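PDB 2QDL: chemotaxis signal transduction protein from Thermoanaerobacter tengcongensis, which probably serves as the CheW scaffold that couples chemoreceptors to the histidine kinase CheA in bacterial chemotaxis signalling. Local coordinates for residues I61-K67 and K92-D98; K68-I72 and I120-F124. One frame throughout, in Å; residues are numbered along the deposited sequence.

In the fold
Both interactions use the short helix 66-70, which follows strand 59-65. The centre of interaction 1 lies about 7 Å from that of the chain; it is a buried pairing of two parallel strands held by backbone hydrogen bonds, with apolar side chains on the sheet faces and one salt bridge just past the paired strands. Interaction 2, its centre about 11 Å from that of the chain, is also largely buried but has no hydrogen bond between its segments; Phe70 and Arg69 of the helix end meet Ile120 and Phe124 of the loop that leads into strand 125-131. The two adjoin where Ile64 CD1 packs on Arg69 CG at 3.6 Å, and Lys67 O and Ile72 N, 2.8 Å apart, probably form a hydrogen bond.

Interaction 1. Residues I61-K67 and K92-D98; sequences IPVIDLK and KAGLIVD
Strand 61-65 and strand 92-97 run parallel, their axes approaching to 4.6 Å at 29°, with Val63 beside Gly94 (CA-CA 4.3 Å) and Ile64 beside Leu95 (5.2 Å). Three hydrogen bonds set the register: Gly94 N to Pro62 O (2.9 Å), Ile64 N to Gly94 O (2.8 Å) and Ile96 N to Ile64 O (3.0 Å). Val63 CG1 meets Ile96 CG1 at 3.5 Å on one face; Ile64 and Leu95 project from the other. The chain then turns into a helix, with Asp65 as N-cap, its OD1 accepting from Lys68 N. A water donates to Ile96 O (2.6 Å) and weakly accepts from Leu66 N (2.8 Å). Leu66 (m,t) brings CD1 to 4.0 Å from Leu95 CB. An extended Lys67 (m,t,t,t) forms a salt bridge from NZ to Asp98 OD1 (2.7 Å); Arg75 O also accepts from NZ, and Asp98 OD2 from Ala20 N. With strands 50-56 and 82-88 flanking the pair, this is a parallel pairing inside the mixed beta-sheet of the CheW-like domain.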
# COMPACT_ATOMS: atom_id res chain seq x y z
N ILE A 61 -7.75 11.50 7.65
CA ILE A 61 -7.16 10.56 6.69
C ILE A 61 -7.90 9.23 6.72
O ILE A 61 -7.87 8.51 7.73
CB ILE A 61 -5.61 10.35 6.93
CG1 ILE A 61 -4.86 11.69 6.77
CG2 ILE A 61 -5.07 9.26 5.96
CD1 ILE A 61 -3.35 11.59 6.79
N PRO A 62 -8.57 8.89 5.59
CA PRO A 62 -9.23 7.59 5.52
C PRO A 62 -8.22 6.43 5.41
O PRO A 62 -7.27 6.50 4.65
CB PRO A 62 -10.10 7.71 4.25
CG PRO A 62 -9.37 8.65 3.40
CD PRO A 62 -8.75 9.67 4.34
N VAL A 63 -8.47 5.38 6.18
CA VAL A 63 -7.59 4.23 6.28
C VAL A 63 -8.27 2.97 5.74
O VAL A 63 -9.36 2.63 6.13
CB VAL A 63 -7.12 3.97 7.72
CG1 VAL A 63 -6.06 2.86 7.73
CG2 VAL A 63 -6.57 5.25 8.33
N ILE A 64 -7.60 2.31 4.81
CA ILE A 64 -8.09 1.07 4.23
C ILE A 64 -7.34 -0.11 4.85
O ILE A 64 -6.12 -0.06 5.08
CB ILE A 64 -7.95 1.10 2.67
CG1 ILE A 64 -8.37 -0.22 2.03
CG2 ILE A 64 -6.53 1.32 2.25
CD1 ILE A 64 -8.74 -0.05 0.56
N ASP A 65 -8.11 -1.17 5.11
CA ASP A 65 -7.56 -2.45 5.47
C ASP A 65 -7.39 -3.20 4.16
O ASP A 65 -8.38 -3.58 3.53
CB ASP A 65 -8.47 -3.19 6.49
CG ASP A 65 -7.91 -4.58 6.89
OD1 ASP A 65 -7.47 -5.34 5.99
OD2 ASP A 65 -7.92 -4.92 8.08
N LEU A 66 -6.13 -3.36 3.72
CA LEU A 66 -5.79 -4.02 2.45
C LEU A 66 -6.21 -5.49 2.38
O LEU A 66 -6.58 -5.97 1.31
CB LEU A 66 -4.28 -3.90 2.14
CG LEU A 66 -3.71 -2.48 1.97
CD1 LEU A 66 -2.20 -2.54 1.72
CD2 LEU A 66 -4.43 -1.72 0.83
N LYS A 67 -6.13 -6.21 3.49
CA LYS A 67 -6.56 -7.61 3.53
C LYS A 67 -8.04 -7.74 3.21
O LYS A 67 -8.42 -8.64 2.45
CB LYS A 67 -6.28 -8.25 4.88
CG LYS A 67 -4.80 -8.39 5.22
CD LYS A 67 -4.67 -8.85 6.66
CE LYS A 67 -3.32 -8.46 7.22
NZ LYS A 67 -3.23 -8.68 8.69
N LYS A 92 -4.63 12.53 0.75
CA LYS A 92 -3.97 11.62 1.68
C LYS A 92 -4.84 10.40 2.03
O LYS A 92 -6.04 10.52 2.29
CB LYS A 92 -3.55 12.34 2.96
CG LYS A 92 -2.41 13.34 2.77
CD LYS A 92 -1.55 13.47 4.03
CE LYS A 92 -0.42 14.52 3.87
NZ LYS A 92 0.22 14.53 2.50
N ALA A 93 -4.20 9.23 2.06
CA ALA A 93 -4.87 7.98 2.42
C ALA A 93 -3.90 7.15 3.26
O ALA A 93 -2.68 7.37 3.20
CB ALA A 93 -5.33 7.23 1.16
N GLY A 94 -4.44 6.24 4.08
CA GLY A 94 -3.66 5.35 4.92
C GLY A 94 -3.93 3.90 4.55
O GLY A 94 -5.08 3.49 4.30
N LEU A 95 -2.86 3.11 4.48
CA LEU A 95 -2.96 1.68 4.19
C LEU A 95 -2.39 0.94 5.39
O LEU A 95 -1.25 1.19 5.80
CB LEU A 95 -2.17 1.32 2.92
CG LEU A 95 -2.28 2.20 1.66
CD1 LEU A 95 -1.44 1.60 0.55
CD2 LEU A 95 -3.70 2.31 1.19
N ILE A 96 -3.21 0.04 5.96
CA ILE A 96 -2.78 -0.82 7.06
C ILE A 96 -1.89 -1.92 6.52
O ILE A 96 -2.18 -2.55 5.50
CB ILE A 96 -4.00 -1.42 7.84
CG1 ILE A 96 -4.84 -0.31 8.46
CG2 ILE A 96 -3.55 -2.45 8.94
CD1 ILE A 96 -6.21 -0.77 8.88
N VAL A 97 -0.77 -2.13 7.22
CA VAL A 97 0.18 -3.20 6.91
C VAL A 97 0.61 -3.88 8.22
O VAL A 97 0.64 -3.23 9.26
CB VAL A 97 1.44 -2.67 6.10
CG1 VAL A 97 1.02 -1.90 4.87
CG2 VAL A 97 2.36 -1.78 6.97
N ASP A 98 0.95 -5.16 8.17
CA ASP A 98 1.41 -5.90 9.35
C ASP A 98 2.80 -5.48 9.81
O ASP A 98 3.11 -5.57 10.97
CB ASP A 98 1.39 -7.43 9.12
CG ASP A 98 -0.00 -7.97 8.93
OD1 ASP A 98 -0.96 -7.31 9.38
OD2 ASP A 98 -0.14 -9.06 8.34
O HOH W 1 -4.13 -4.23 5.49

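Interaction 2. Residues K68-I72 and I120-F124; sequences KRFGI and IDTAF
Residues 68-70 form the last turn of a short helix, which Gly71 leaves with positive phi (85°), and Ile72 continues extended. Facing them, Ile120 is extended and leads into a 3-10 turn at 122-124, fixed by Phe124 N to Asp121 O (2.9 Å) and by an Asx turn in which Ala123 N donates to Asp121 OD1 (3.0 Å). The closest CA pair is Phe70 and Ile120, at 5.8 Å. Phe70 (chi1 -57°, chi2 -22°) leaves the helix sideways, but its ring reaches the loop, where Ile120 (p,t) sets CD1 3.6 Å from the ring centroid and almost on its normal, a CH-pi contact. Ile120 CG2 lies 3.7 Å from Phe70 CB. Phe124 (chi1 m, chi2 -54°) meets Phe70 obliquely: centroids 5.1 Å and planes 41° apart, with Phe70 CE1 3.5 Å from Phe124 CG. The end of Arg69 (t,p,t) comes nearer the loop, so that Phe124 CZ lies over one guanidinium face, 3.7 Å from Arg69 NE, which donates to Leu144 O. Leu144 also touches both phenylalanines. The result is a small cluster of Phe70, Phe124 and Ile120, flanked by Arg69, that joins the helix end to the loop before strand 125-131 in the CheW-like domain.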
# COMPACT_ATOMS: atom_id res chain seq x y z
N LYS A 68 -8.85 -6.81 3.73
CA LYS A 68 -10.28 -6.78 3.45
C LYS A 68 -10.56 -6.31 2.02
O LYS A 68 -11.46 -6.82 1.33
CB LYS A 68 -11.00 -5.87 4.44
CG LYS A 68 -10.84 -6.28 5.86
CD LYS A 68 -11.69 -5.39 6.80
CE LYS A 68 -11.40 -5.74 8.22
NZ LYS A 68 -12.17 -4.87 9.11
N ARG A 69 -9.75 -5.36 1.55
CA ARG A 69 -9.83 -4.92 0.16
C ARG A 69 -9.45 -6.02 -0.85
O ARG A 69 -10.12 -6.19 -1.88
CB ARG A 69 -8.96 -3.67 -0.05
CG ARG A 69 -9.11 -3.00 -1.38
CD ARG A 69 -10.61 -2.74 -1.68
NE ARG A 69 -10.86 -1.63 -2.60
CZ ARG A 69 -11.91 -1.58 -3.41
NH1 ARG A 69 -12.80 -2.56 -3.40
NH2 ARG A 69 -12.09 -0.55 -4.21
N PHE A 70 -8.38 -6.77 -0.54
CA PHE A 70 -7.86 -7.81 -1.43
C PHE A 70 -8.46 -9.22 -1.21
O PHE A 70 -8.41 -10.05 -2.08
CB PHE A 70 -6.32 -7.89 -1.33
CG PHE A 70 -5.60 -6.61 -1.63
CD1 PHE A 70 -6.19 -5.60 -2.40
CD2 PHE A 70 -4.31 -6.40 -1.14
CE1 PHE A 70 -5.52 -4.45 -2.67
CE2 PHE A 70 -3.64 -5.22 -1.41
CZ PHE A 70 -4.24 -4.24 -2.20
N GLY A 71 -8.99 -9.47 -0.01
CA GLY A 71 -9.51 -10.79 0.38
C GLY A 71 -8.43 -11.72 0.91
O GLY A 71 -8.45 -12.91 0.66
N ILE A 72 -7.49 -11.16 1.64
CA ILE A 72 -6.39 -11.92 2.26
C ILE A 72 -6.84 -12.38 3.64
O ILE A 72 -7.66 -11.70 4.29
CB ILE A 72 -5.06 -11.06 2.32
CG1 ILE A 72 -4.59 -10.69 0.89
CG2 ILE A 72 -3.95 -11.79 3.11
CD1 ILE A 72 -3.48 -9.67 0.84
N ILE A 120 -3.88 -11.17 -6.18
CA ILE A 120 -4.97 -10.23 -5.90
C ILE A 120 -5.46 -9.70 -7.24
O ILE A 120 -4.76 -9.84 -8.24
CB ILE A 120 -4.56 -9.11 -4.90
CG1 ILE A 120 -3.50 -8.18 -5.52
CG2 ILE A 120 -4.07 -9.74 -3.57
CD1 ILE A 120 -3.22 -6.89 -4.78
N ASP A 121 -6.67 -9.13 -7.27
CA ASP A 121 -7.20 -8.45 -8.46
C ASP A 121 -6.12 -7.60 -9.11
O ASP A 121 -5.52 -6.76 -8.44
CB ASP A 121 -8.38 -7.56 -8.06
CG ASP A 121 -9.31 -7.23 -9.21
OD1 ASP A 121 -8.84 -6.83 -10.29
OD2 ASP A 121 -10.54 -7.30 -9.02
N THR A 122 -5.88 -7.80 -10.40
CA THR A 122 -4.93 -6.97 -11.14
C THR A 122 -5.26 -5.46 -11.09
O THR A 122 -4.38 -4.65 -11.32
CB THR A 122 -4.82 -7.43 -12.60
OG1 THR A 122 -6.12 -7.34 -13.22
CG2 THR A 122 -4.30 -8.87 -12.65
N ALA A 123 -6.50 -5.09 -10.78
CA ALA A 123 -6.86 -3.67 -10.61
C ALA A 123 -6.02 -3.01 -9.53
O ALA A 123 -5.90 -1.78 -9.48
CB ALA A 123 -8.35 -3.53 -10.30
N PHE A 124 -5.44 -3.83 -8.67
CA PHE A 124 -4.68 -3.37 -7.50
C PHE A 124 -3.19 -3.64 -7.67
O PHE A 124 -2.40 -3.41 -6.74
CB PHE A 124 -5.16 -4.07 -6.22
CG PHE A 124 -6.64 -3.90 -5.93
CD1 PHE A 124 -7.23 -2.63 -5.87
CD2 PHE A 124 -7.44 -5.03 -5.66
CE1 PHE A 124 -8.59 -2.50 -5.59
CE2 PHE A 124 -8.76 -4.90 -5.36
CZ PHE A 124 -9.36 -3.63 -5.32